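Local structure of glycosyl hydrolase, family 38 (Enterococcus faecalis, 5KBP) at residues T295-S300 / T710-Q715; E733-Y738 / I746-I751; S300-Y305 / L750-G755. The protein probably hydrolyses alpha-mannosidic linkages of glycans, as a metal-dependent glycoside hydrolase of family 38. One frame throughout, in Å; residues are numbered along the deposited sequence.

Contact 1. Residues T295-S300 / T710-Q715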
ATOM      1  N   THR A 295      30.074  -7.777   1.832  1.00 74.01           N
ATOM      2  CA  THR A 295      29.197  -8.928   1.639  1.00 64.71           C
ATOM      3  C   THR A 295      27.739  -8.496   1.536  1.00 53.83           C
ATOM      4  O   THR A 295      26.940  -9.157   0.862  1.00 50.58           O
ATOM      5  CB  THR A 295      29.377  -9.920   2.793  1.00 67.89           C
ATOM      6  OG1 THR A 295      30.754 -10.306   2.885  1.00 72.41           O
ATOM      7  CG2 THR A 295      28.527 -11.166   2.584  1.00 79.23           C
ATOM      8  N   LEU A 296      27.389  -7.380   2.180  1.00 55.64           N
ATOM      9  CA  LEU A 296      26.015  -6.900   2.318  1.00 57.48           C
ATOM     10  C   LEU A 296      25.144  -7.889   3.084  1.00 54.02           C
ATOM     11  O   LEU A 296      23.919  -7.894   2.930  1.00 58.08           O
ATOM     12  CB  LEU A 296      25.392  -6.571   0.955  1.00 58.67           C
ATOM     13  CG  LEU A 296      26.247  -5.675   0.057  1.00 61.23           C
ATOM     14  CD1 LEU A 296      25.514  -5.336  -1.231  1.00 54.92           C
ATOM     15  CD2 LEU A 296      26.663  -4.409   0.793  1.00 66.06           C
ATOM     16  N   ALA A 297      25.764  -8.726   3.921  1.00 47.64           N
ATOM     17  CA  ALA A 297      25.005  -9.709   4.686  1.00 49.82           C
ATOM     18  C   ALA A 297      24.154  -9.053   5.765  1.00 51.21           C
ATOM     19  O   ALA A 297      23.150  -9.632   6.194  1.00 62.39           O
ATOM     20  CB  ALA A 297      25.947 -10.732   5.317  1.00 50.61           C
ATOM     21  N   ASN A 298      24.532  -7.853   6.214  1.00 48.05           N
ATOM     22  CA  ASN A 298      23.762  -7.149   7.234  1.00 46.47           C
ATOM     23  C   ASN A 298      22.408  -6.663   6.732  1.00 45.79           C
ATOM     24  O   ASN A 298      21.650  -6.083   7.516  1.00 50.73           O
ATOM     25  CB  ASN A 298      24.570  -5.972   7.782  1.00 46.67           C
ATOM     26  CG  ASN A 298      25.779  -6.422   8.574  1.00 52.15           C
ATOM     27  OD1 ASN A 298      26.907  -6.021   8.289  1.00 53.17           O
ATOM     28  ND2 ASN A 298      25.550  -7.271   9.568  1.00 49.89           N
ATOM     29  N   THR A 299      22.085  -6.875   5.454  1.00 44.90           N
ATOM     30  CA  THR A 299      20.731  -6.603   4.986  1.00 47.84           C
ATOM     31  C   THR A 299      19.718  -7.532   5.639  1.00 48.89           C
ATOM     32  O   THR A 299      18.534  -7.189   5.735  1.00 41.42           O
ATOM     33  CB  THR A 299      20.660  -6.739   3.464  1.00 48.77           C
ATOM     34  OG1 THR A 299      21.143  -8.031   3.073  1.00 50.69           O
ATOM     35  CG2 THR A 299      21.497  -5.664   2.787  1.00 50.80           C
ATOM     36  N   SER A 300      20.162  -8.704   6.099  1.00 41.21           N
ATOM     37  CA  SER A 300      19.267  -9.654   6.746  1.00 50.21           C
ATOM     38  C   SER A 300      18.684  -9.116   8.047  1.00 49.25           C
ATOM     39  O   SER A 300      17.621  -9.580   8.475  1.00 51.05           O
ATOM     40  CB  SER A 300      20.008 -10.968   7.003  1.00 49.97           C
ATOM     41  OG  SER A 300      21.272 -10.732   7.599  1.00 56.73           O
ATOM     42  N   THR A 710      33.572  -8.614  12.212  1.00 60.11           N
ATOM     43  CA  THR A 710      32.392  -9.443  12.390  1.00 60.08           C
ATOM     44  C   THR A 710      32.232 -10.367  11.190  1.00 59.73           C
ATOM     45  O   THR A 710      32.808 -10.142  10.122  1.00 53.82           O
ATOM     46  CB  THR A 710      31.123  -8.596  12.565  1.00 59.86           C
ATOM     47  OG1 THR A 710      30.890  -7.829  11.377  1.00 54.92           O
ATOM     48  CG2 THR A 710      31.266  -7.655  13.753  1.00 55.51           C
ATOM     49  N   ASN A 711      31.437 -11.417  11.380  1.00 65.60           N
ATOM     50  CA  ASN A 711      31.132 -12.386  10.329  1.00 61.37           C
ATOM     51  C   ASN A 711      29.632 -12.653  10.326  1.00 57.23           C
ATOM     52  O   ASN A 711      29.175 -13.725  10.740  1.00 58.14           O
ATOM     53  CB  ASN A 711      31.926 -13.678  10.533  1.00 62.88           C
ATOM     54  CG  ASN A 711      31.732 -14.668   9.402  1.00 57.86           C
ATOM     55  OD1 ASN A 711      31.397 -14.288   8.279  1.00 57.03           O
ATOM     56  ND2 ASN A 711      31.943 -15.946   9.690  1.00 58.48           N
ATOM     57  N   PRO A 712      28.832 -11.691   9.864  1.00 58.41           N
ATOM     58  CA  PRO A 712      27.377 -11.896   9.841  1.00 54.20           C
ATOM     59  C   PRO A 712      26.979 -12.859   8.732  1.00 54.42           C
ATOM     60  O   PRO A 712      27.392 -12.707   7.580  1.00 54.50           O
ATOM     61  CB  PRO A 712      26.824 -10.488   9.599  1.00 49.83           C
ATOM     62  CG  PRO A 712      27.908  -9.795   8.848  1.00 50.01           C
ATOM     63  CD  PRO A 712      29.208 -10.354   9.370  1.00 52.01           C
ATOM     64  N   GLN A 713      26.170 -13.852   9.087  1.00 56.56           N
ATOM     65  CA  GLN A 713      25.722 -14.876   8.159  1.00 52.65           C
ATOM     66  C   GLN A 713      24.202 -14.877   8.070  1.00 56.10           C
ATOM     67  O   GLN A 713      23.503 -14.421   8.981  1.00 59.10           O
ATOM     68  CB  GLN A 713      26.218 -16.263   8.585  1.00 50.84           C
ATOM     69  CG  GLN A 713      27.722 -16.439   8.511  1.00 55.20           C
ATOM     70  CD  GLN A 713      28.230 -16.498   7.085  1.00 66.00           C
ATOM     71  OE1 GLN A 713      27.485 -16.824   6.160  1.00 65.31           O
ATOM     72  NE2 GLN A 713      29.506 -16.184   6.900  1.00 67.92           N
ATOM     73  N   HIS A 714      23.694 -15.403   6.958  1.00 54.35           N
ATOM     74  CA  HIS A 714      22.260 -15.533   6.746  1.00 47.36           C
ATOM     75  C   HIS A 714      21.765 -16.855   7.316  1.00 51.89           C
ATOM     76  O   HIS A 714      22.427 -17.887   7.191  1.00 53.11           O
ATOM     77  CB  HIS A 714      21.918 -15.462   5.256  1.00 53.53           C
ATOM     78  CG  HIS A 714      22.440 -14.240   4.567  1.00 76.84           C
ATOM     79  ND1 HIS A 714      23.739 -14.135   4.119  1.00 84.68           N
ATOM     80  CD2 HIS A 714      21.834 -13.074   4.239  1.00 82.80           C
ATOM     81  CE1 HIS A 714      23.912 -12.956   3.548  1.00 87.44           C
ATOM     82  NE2 HIS A 714      22.772 -12.293   3.609  1.00 84.59           N
ATOM     83  N   GLN A 715      20.592 -16.819   7.941  1.00 50.62           N
ATOM     84  CA  GLN A 715      19.930 -18.025   8.408  1.00 50.44           C
ATOM     85  C   GLN A 715      18.454 -17.958   8.049  1.00 47.94           C
ATOM     86  O   GLN A 715      17.883 -16.879   7.873  1.00 43.89           O
ATOM     87  CB  GLN A 715      20.081 -18.226   9.923  1.00 57.30           C
ATOM     88  CG  GLN A 715      19.256 -17.269  10.769  1.00 55.50           C
ATOM     89  CD  GLN A 715      19.297 -17.611  12.246  1.00 49.40           C
ATOM     90  OE1 GLN A 715      19.626 -18.735  12.624  1.00 50.33           O
ATOM     91  NE2 GLN A 715      18.967 -16.639  13.089  1.00 44.72           N
TER

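Contact 2. Residues E733-Y738 / I746-I751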
ATOM      1  N   GLU A 733      11.862 -16.743  14.128  1.00 48.37           N
ATOM      2  CA  GLU A 733      10.845 -16.382  13.140  1.00 45.90           C
ATOM      3  C   GLU A 733      11.188 -14.995  12.607  1.00 53.43           C
ATOM      4  O   GLU A 733      10.843 -13.984  13.226  1.00 66.98           O
ATOM      5  CB  GLU A 733       9.444 -16.409  13.742  1.00 54.78           C
ATOM      6  CG  GLU A 733       9.008 -17.759  14.275  1.00 71.09           C
ATOM      7  CD  GLU A 733       7.578 -17.744  14.772  1.00 79.91           C
ATOM      8  OE1 GLU A 733       6.858 -16.769  14.474  1.00 81.48           O
ATOM      9  OE2 GLU A 733       7.172 -18.704  15.460  1.00 76.45           O
ATOM     10  N   GLY A 734      11.862 -14.944  11.462  1.00 54.58           N
ATOM     11  CA  GLY A 734      12.189 -13.678  10.840  1.00 45.13           C
ATOM     12  C   GLY A 734      13.425 -12.993  11.375  1.00 43.98           C
ATOM     13  O   GLY A 734      13.683 -11.842  11.005  1.00 46.11           O
ATOM     14  N   LEU A 735      14.196 -13.656  12.238  1.00 41.61           N
ATOM     15  CA  LEU A 735      15.446 -13.105  12.758  1.00 46.04           C
ATOM     16  C   LEU A 735      16.579 -13.758  11.972  1.00 44.46           C
ATOM     17  O   LEU A 735      17.212 -14.718  12.411  1.00 56.45           O
ATOM     18  CB  LEU A 735      15.562 -13.352  14.259  1.00 44.10           C
ATOM     19  CG  LEU A 735      14.278 -13.182  15.078  1.00 42.98           C
ATOM     20  CD1 LEU A 735      14.543 -13.448  16.554  1.00 41.48           C
ATOM     21  CD2 LEU A 735      13.670 -11.800  14.874  1.00 38.79           C
ATOM     22  N   ASN A 736      16.835 -13.212  10.785  1.00 42.66           N
ATOM     23  CA  ASN A 736      17.614 -13.896   9.763  1.00 51.44           C
ATOM     24  C   ASN A 736      19.103 -13.571   9.793  1.00 50.36           C
ATOM     25  O   ASN A 736      19.852 -14.123   8.978  1.00 52.81           O
ATOM     26  CB  ASN A 736      17.044 -13.571   8.378  1.00 50.99           C
ATOM     27  CG  ASN A 736      15.590 -13.981   8.240  1.00 55.10           C
ATOM     28  OD1 ASN A 736      14.724 -13.155   7.954  1.00 55.62           O
ATOM     29  ND2 ASN A 736      15.315 -15.262   8.450  1.00 60.96           N
ATOM     30  N   GLU A 737      19.559 -12.706  10.694  1.00 44.59           N
ATOM     31  CA  GLU A 737      20.981 -12.420  10.846  1.00 50.23           C
ATOM     32  C   GLU A 737      21.489 -13.042  12.138  1.00 45.36           C
ATOM     33  O   GLU A 737      20.882 -12.862  13.200  1.00 43.19           O
ATOM     34  CB  GLU A 737      21.261 -10.915  10.852  1.00 54.08           C
ATOM     35  CG  GLU A 737      22.747 -10.586  10.790  1.00 42.25           C
ATOM     36  CD  GLU A 737      23.040  -9.128  11.068  1.00 53.14           C
ATOM     37  OE1 GLU A 737      23.332  -8.789  12.233  1.00 57.09           O
ATOM     38  OE2 GLU A 737      22.972  -8.319  10.122  1.00 51.41           O
ATOM     39  N   TYR A 738      22.605 -13.763  12.046  1.00 41.79           N
ATOM     40  CA  TYR A 738      23.236 -14.366  13.208  1.00 41.93           C
ATOM     41  C   TYR A 738      24.747 -14.277  13.053  1.00 50.09           C
ATOM     42  O   TYR A 738      25.270 -13.958  11.981  1.00 50.16           O
ATOM     43  CB  TYR A 738      22.808 -15.828  13.394  1.00 38.63           C
ATOM     44  CG  TYR A 738      23.496 -16.790  12.451  1.00 38.68           C
ATOM     45  CD1 TYR A 738      23.018 -16.988  11.165  1.00 37.39           C
ATOM     46  CD2 TYR A 738      24.624 -17.499  12.847  1.00 38.43           C
ATOM     47  CE1 TYR A 738      23.639 -17.865  10.298  1.00 43.54           C
ATOM     48  CE2 TYR A 738      25.256 -18.375  11.985  1.00 42.31           C
ATOM     49  CZ  TYR A 738      24.758 -18.555  10.712  1.00 46.09           C
ATOM     50  OH  TYR A 738      25.382 -19.426   9.851  1.00 43.65           O
ATOM     51  N   ILE A 746      26.415 -18.218  20.095  1.00 56.55           N
ATOM     52  CA  ILE A 746      25.490 -17.900  19.013  1.00 54.27           C
ATOM     53  C   ILE A 746      24.806 -16.581  19.346  1.00 53.99           C
ATOM     54  O   ILE A 746      24.130 -16.464  20.373  1.00 57.55           O
ATOM     55  CB  ILE A 746      24.459 -19.018  18.813  1.00 51.82           C
ATOM     56  CG1 ILE A 746      25.160 -20.355  18.566  1.00 49.85           C
ATOM     57  CG2 ILE A 746      23.538 -18.681  17.655  1.00 42.76           C
ATOM     58  CD1 ILE A 746      24.205 -21.513  18.391  1.00 49.32           C
ATOM     59  N   ALA A 747      24.985 -15.587  18.485  1.00 51.88           N
ATOM     60  CA  ALA A 747      24.384 -14.270  18.661  1.00 49.28           C
ATOM     61  C   ALA A 747      23.379 -14.053  17.539  1.00 51.66           C
ATOM     62  O   ALA A 747      23.760 -13.949  16.367  1.00 50.60           O
ATOM     63  CB  ALA A 747      25.451 -13.178  18.667  1.00 44.25           C
ATOM     64  N   VAL A 748      22.098 -13.991  17.893  1.00 53.70           N
ATOM     65  CA  VAL A 748      21.027 -13.736  16.939  1.00 47.44           C
ATOM     66  C   VAL A 748      20.662 -12.262  17.012  1.00 51.16           C
ATOM     67  O   VAL A 748      20.342 -11.745  18.091  1.00 54.15           O
ATOM     68  CB  VAL A 748      19.801 -14.622  17.219  1.00 44.40           C
ATOM     69  CG1 VAL A 748      18.652 -14.239  16.297  1.00 43.74           C
ATOM     70  CG2 VAL A 748      20.157 -16.093  17.053  1.00 39.38           C
ATOM     71  N   THR A 749      20.712 -11.582  15.870  1.00 52.46           N
ATOM     72  CA  THR A 749      20.380 -10.164  15.811  1.00 54.05           C
ATOM     73  C   THR A 749      18.868  -9.990  15.838  1.00 54.48           C
ATOM     74  O   THR A 749      18.157 -10.550  14.996  1.00 52.37           O
ATOM     75  CB  THR A 749      20.966  -9.525  14.555  1.00 49.13           C
ATOM     76  OG1 THR A 749      22.390  -9.669  14.567  1.00 51.16           O
ATOM     77  CG2 THR A 749      20.606  -8.046  14.496  1.00 42.09           C
ATOM     78  N   LEU A 750      18.380  -9.210  16.799  1.00 44.96           N
ATOM     79  CA  LEU A 750      16.950  -8.965  16.920  1.00 51.19           C
ATOM     80  C   LEU A 750      16.498  -7.786  16.064  1.00 50.44           C
ATOM     81  O   LEU A 750      15.505  -7.887  15.337  1.00 44.00           O
ATOM     82  CB  LEU A 750      16.583  -8.725  18.387  1.00 44.08           C
ATOM     83  CG  LEU A 750      16.910  -9.857  19.363  1.00 50.05           C
ATOM     84  CD1 LEU A 750      16.486  -9.484  20.774  1.00 47.98           C
ATOM     85  CD2 LEU A 750      16.250 -11.153  18.923  1.00 47.09           C
ATOM     86  N   ILE A 751      17.218  -6.670  16.132  1.00 43.82           N
ATOM     87  CA  ILE A 751      16.818  -5.454  15.436  1.00 42.43           C
ATOM     88  C   ILE A 751      18.064  -4.608  15.213  1.00 45.73           C
ATOM     89  O   ILE A 751      18.948  -4.540  16.072  1.00 45.65           O
ATOM     90  CB  ILE A 751      15.724  -4.696  16.229  1.00 38.64           C
ATOM     91  CG1 ILE A 751      15.156  -3.530  15.417  1.00 38.43           C
ATOM     92  CG2 ILE A 751      16.257  -4.207  17.572  1.00 31.28           C
ATOM     93  CD1 ILE A 751      13.983  -2.845  16.090  1.00 37.26           C
TER
HETATM   94  O   HOH W   1      18.316 -10.954  12.375  1.00 54.64           O

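Contact 3. Residues S300-Y305 / L750-G755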
ATOM      1  N   SER A 300      20.162  -8.704   6.099  1.00 41.21           N
ATOM      2  CA  SER A 300      19.267  -9.654   6.746  1.00 50.21           C
ATOM      3  C   SER A 300      18.684  -9.116   8.047  1.00 49.25           C
ATOM      4  O   SER A 300      17.621  -9.580   8.475  1.00 51.05           O
ATOM      5  CB  SER A 300      20.008 -10.968   7.003  1.00 49.97           C
ATOM      6  OG  SER A 300      21.272 -10.732   7.599  1.00 56.73           O
ATOM      7  N   SER A 301      19.347  -8.149   8.683  1.00 36.07           N
ATOM      8  CA  SER A 301      18.846  -7.543   9.909  1.00 43.31           C
ATOM      9  C   SER A 301      18.248  -6.159   9.692  1.00 41.36           C
ATOM     10  O   SER A 301      17.660  -5.603  10.626  1.00 49.50           O
ATOM     11  CB  SER A 301      19.966  -7.452  10.955  1.00 41.12           C
ATOM     12  OG  SER A 301      21.014  -6.606  10.513  1.00 44.78           O
ATOM     13  N   ALA A 302      18.386  -5.593   8.496  1.00 38.95           N
ATOM     14  CA  ALA A 302      17.809  -4.286   8.211  1.00 44.65           C
ATOM     15  C   ALA A 302      16.293  -4.389   8.114  1.00 44.76           C
ATOM     16  O   ALA A 302      15.766  -5.253   7.408  1.00 41.21           O
ATOM     17  CB  ALA A 302      18.386  -3.727   6.912  1.00 36.10           C
ATOM     18  N   ARG A 303      15.595  -3.499   8.820  1.00 36.25           N
ATOM     19  CA  ARG A 303      14.133  -3.456   8.849  1.00 41.44           C
ATOM     20  C   ARG A 303      13.552  -4.848   9.117  1.00 45.34           C
ATOM     21  O   ARG A 303      12.961  -5.492   8.251  1.00 44.08           O
ATOM     22  CB  ARG A 303      13.581  -2.874   7.545  1.00 41.41           C
ATOM     23  CG  ARG A 303      14.074  -1.473   7.218  1.00 41.45           C
ATOM     24  CD  ARG A 303      13.507  -1.001   5.889  1.00 46.99           C
ATOM     25  NE  ARG A 303      13.990   0.322   5.504  1.00 41.09           N
ATOM     26  CZ  ARG A 303      13.307   1.450   5.675  1.00 42.24           C
ATOM     27  NH1 ARG A 303      12.102   1.426   6.231  1.00 40.67           N
ATOM     28  NH2 ARG A 303      13.828   2.606   5.286  1.00 44.62           N
ATOM     29  N   VAL A 304      13.737  -5.289  10.364  1.00 44.84           N
ATOM     30  CA  VAL A 304      13.393  -6.660  10.738  1.00 40.60           C
ATOM     31  C   VAL A 304      11.900  -6.924  10.569  1.00 43.14           C
ATOM     32  O   VAL A 304      11.486  -8.070  10.352  1.00 43.76           O
ATOM     33  CB  VAL A 304      13.865  -6.946  12.179  1.00 41.94           C
ATOM     34  CG1 VAL A 304      13.153  -6.033  13.168  1.00 48.25           C
ATOM     35  CG2 VAL A 304      13.661  -8.413  12.536  1.00 34.71           C
ATOM     36  N   TYR A 305      11.071  -5.879  10.650  1.00 40.34           N
ATOM     37  CA  TYR A 305       9.632  -6.069  10.496  1.00 36.80           C
ATOM     38  C   TYR A 305       9.280  -6.588   9.108  1.00 41.18           C
ATOM     39  O   TYR A 305       8.290  -7.313   8.952  1.00 52.35           O
ATOM     40  CB  TYR A 305       8.891  -4.764  10.788  1.00 32.76           C
ATOM     41  CG  TYR A 305       9.274  -3.605   9.893  1.00 38.75           C
ATOM     42  CD1 TYR A 305      10.315  -2.753  10.236  1.00 44.67           C
ATOM     43  CD2 TYR A 305       8.584  -3.353   8.712  1.00 42.11           C
ATOM     44  CE1 TYR A 305      10.665  -1.688   9.426  1.00 45.53           C
ATOM     45  CE2 TYR A 305       8.928  -2.292   7.896  1.00 43.10           C
ATOM     46  CZ  TYR A 305       9.968  -1.463   8.258  1.00 45.34           C
ATOM     47  OH  TYR A 305      10.314  -0.404   7.449  1.00 45.39           O
ATOM     48  N   LEU A 750      18.380  -9.210  16.799  1.00 44.96           N
ATOM     49  CA  LEU A 750      16.950  -8.965  16.920  1.00 51.19           C
ATOM     50  C   LEU A 750      16.498  -7.786  16.064  1.00 50.44           C
ATOM     51  O   LEU A 750      15.505  -7.887  15.337  1.00 44.00           O
ATOM     52  CB  LEU A 750      16.583  -8.725  18.387  1.00 44.08           C
ATOM     53  CG  LEU A 750      16.910  -9.857  19.363  1.00 50.05           C
ATOM     54  CD1 LEU A 750      16.486  -9.484  20.774  1.00 47.98           C
ATOM     55  CD2 LEU A 750      16.250 -11.153  18.923  1.00 47.09           C
ATOM     56  N   ILE A 751      17.218  -6.670  16.132  1.00 43.82           N
ATOM     57  CA  ILE A 751      16.818  -5.454  15.436  1.00 42.43           C
ATOM     58  C   ILE A 751      18.064  -4.608  15.213  1.00 45.73           C
ATOM     59  O   ILE A 751      18.948  -4.540  16.072  1.00 45.65           O
ATOM     60  CB  ILE A 751      15.724  -4.696  16.229  1.00 38.64           C
ATOM     61  CG1 ILE A 751      15.156  -3.530  15.417  1.00 38.43           C
ATOM     62  CG2 ILE A 751      16.257  -4.207  17.572  1.00 31.28           C
ATOM     63  CD1 ILE A 751      13.983  -2.845  16.090  1.00 37.26           C
ATOM     64  N   ARG A 752      18.142  -3.985  14.038  1.00 41.76           N
ATOM     65  CA  ARG A 752      19.263  -3.118  13.688  1.00 43.02           C
ATOM     66  C   ARG A 752      18.709  -1.843  13.076  1.00 45.91           C
ATOM     67  O   ARG A 752      17.928  -1.902  12.120  1.00 41.07           O
ATOM     68  CB  ARG A 752      20.226  -3.812  12.721  1.00 34.68           C
ATOM     69  CG  ARG A 752      21.526  -3.057  12.500  1.00 41.98           C
ATOM     70  CD  ARG A 752      22.512  -3.862  11.669  1.00 48.04           C
ATOM     71  NE  ARG A 752      22.100  -3.965  10.272  1.00 50.40           N
ATOM     72  CZ  ARG A 752      22.443  -3.093   9.331  1.00 43.99           C
ATOM     73  NH1 ARG A 752      22.028  -3.258   8.083  1.00 39.74           N
ATOM     74  NH2 ARG A 752      23.202  -2.052   9.640  1.00 41.39           N
ATOM     75  N   CYS A 753      19.117  -0.699  13.617  1.00 46.70           N
ATOM     76  CA  CYS A 753      18.518   0.589  13.289  1.00 47.21           C
ATOM     77  C   CYS A 753      19.575   1.512  12.699  1.00 47.57           C
ATOM     78  O   CYS A 753      20.598   1.779  13.337  1.00 50.25           O
ATOM     79  CB  CYS A 753      17.890   1.217  14.534  1.00 44.41           C
ATOM     80  SG  CYS A 753      16.911   0.053  15.525  1.00 50.59           S
ATOM     81  N   VAL A 754      19.321   2.003  11.484  1.00 37.19           N
ATOM     82  CA  VAL A 754      20.208   2.931  10.796  1.00 38.66           C
ATOM     83  C   VAL A 754      19.367   4.063  10.218  1.00 45.37           C
ATOM     84  O   VAL A 754      18.137   4.029  10.243  1.00 46.21           O
ATOM     85  CB  VAL A 754      21.030   2.242   9.689  1.00 39.40           C
ATOM     86  CG1 VAL A 754      22.076   1.327  10.306  1.00 38.03           C
ATOM     87  CG2 VAL A 754      20.111   1.461   8.763  1.00 36.59           C
ATOM     88  N   GLY A 755      20.050   5.075   9.686  1.00 44.81           N
ATOM     89  CA  GLY A 755      19.360   6.266   9.227  1.00 45.00           C
ATOM     90  C   GLY A 755      19.497   6.592   7.753  1.00 42.71           C
ATOM     91  O   GLY A 755      18.868   7.538   7.268  1.00 44.25           O
TER
HETATM   92  O   HOH W   2      15.983  -4.189  11.756  1.00 38.17           O

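Contact 1. Residues T295-S300 / T710-Q715
Ala297 sets its one methyl against both the backbone and a side chain of 710-715: CB lies 3.3 Å from Pro712 O and 3.5 Å from His714 CE1, coming at the imidazole obliquely. Alanine, whose side chain is a single methyl, suits an approach this close to a backbone carbonyl and an imidazole. Next to it the amide of Asn298 crosses the proline ring obliquely, ND2 resting 3.5 Å from Pro712 CB and about as near CG. The polar ends of this amide are satisfied elsewhere, ND2 by Glu737 and OD1 by the backbone N of Phe574, which fixes the flip of the group while the amide rests on the apolar pyrrolidine. His714 has CG anti to its carbonyl carbon (chi1 -54°), and the ring reaches across 295-300, with CD2 3.9 Å from Ser300 CB. The ring of Phe96 meets the imidazole with its plane at about 20°, so an aromatic from the N-terminal region also packs on this histidine. The short 3-10 turn 297-299 presents these groups, and hydroxyls of Thr299 and the following Ser300 fold back onto it. Ser300 OG bonds to Ala297 O at 2.6 Å, and Thr299 OG1 to Leu296 O at 2.8 Å; each carbonyl also accepts the backbone N-H of the residue that gives it the hydroxyl, so two donors grip each oxygen. Serine and threonine are apt here because a short hydroxyl side chain can reach the preceding turn. No hydrogen bond links the two segments. The join therefore rests on shape and van der Waals packing, with the polar groups mostly engaged within the turn or with third parties; His714 NE2, by contrast, is buried here without a polar partner in the model.

Contact 2. Residues E733-Y738 / I746-I751
The carboxylate of Glu737 meets Thr749 at one oxygen: OE1 receives the OG1 hydroxyl at 2.7 Å, on its anti side and 28° out of the carboxylate plane. Its other oxygen, OE2, is hydrogen-bonded to Ser301 and Asn298. The second flat group, the Tyr738 ring, turns away from 746-751 and meets the His687 ring nearly perpendicularly, its OH bonding to His687 and Arg698; at its root Tyr738 CA makes a CA-H...O contact with Ala747 O at 3.2 Å. Glu737 CG lies anti to the backbone N (chi1 -171°) and the chain continues extended, which carries the carboxylate to Thr749. Thr749 N donates to Glu737 O at 3.0 Å, and water 1 completes the pairing, accepting from Glu737 N and donating to Thr749 O. Tyr738 and Val748 follow as an antiparallel non-hydrogen-bonded pair. Leucine suits the apolar end, among other aliphatic side chains: Leu735 CB packs 3.8 Å from Val748 CG1, and Leu735 CD1 lies 3.7 Å from Leu750 CD2. Leu750 and Ile751 form a classic beta bulge opposite Leu674. A buried acid collecting several hydrogen bonds is probably stabilised by them, so this hairpin carries a polar anchor beside an apolar one.

Contact 3. Residues S300-Y305 / L750-G755
Arg752 NE donates to Ser301 OG at 2.9 Å, the hydroxyl lying at the edge of the guanidinium, 10° out of its plane, with an N-H...O angle of 143°. The arginine chain runs extended until it bends at chi3 (71°), which swings NE toward the serine; Arg752 CD passes 3.3 Å from Ser301 OG, and Ala302 CB sits 3.9 Å from Arg752 NH1, obliquely to the flat group. Alongside, Val304 covers the backbone of the strand: CG2 is 3.4 Å from Leu750 O, and CG1 meets Ile751 CG1 at 3.9 Å as the two branched side chains cross at about a right angle. Water 2 ties the backbones together, donating to Ser301 O and accepting from Val304 N and Arg752 N. A second shell positions these groups. The Ser301 hydroxyl, also held by Glu737, shares the carbonyl O of Asn298 with Arg752 NH1, and Arg752 adds a salt bridge to Asp567, a spread of acceptors well matched to the several N-H groups of a guanidinium. Arg303 points away, giving NH1 to Tyr305 OH and forming salt bridges with Glu571 and Asp362. The contact thus sets the start of helix 304-332 against strand 745-753, with strand 672-679 pairing with the latter and Phe776 of strand 772-783 packing on both Val304 and Ile751.

How the contacts relate
The three contacts form one compact patch, their centres 10 to 12 Å apart. Along the chain 295-300 runs straight into 300-305, sharing Ser300, and more than 400 residues later come 710-715, 733-738 and the overlapping 746-751 and 750-755. Contact 2 is local, a hairpin within the C-terminal family region, whereas contacts 1 and 3 bring the lead-in to helix 304-332, at the start of the middle family region, onto that same antiparallel sheet, whose strands 713-714, 737-740 and 745-753 are successive neighbours. Bonds from Glu737 to Asn298 and Ser301 link all three, so the loop leading into helix 304-332 is joined to the sheet of the C-terminal region, away from the calcium-binding residues Phe253 and Tyr256.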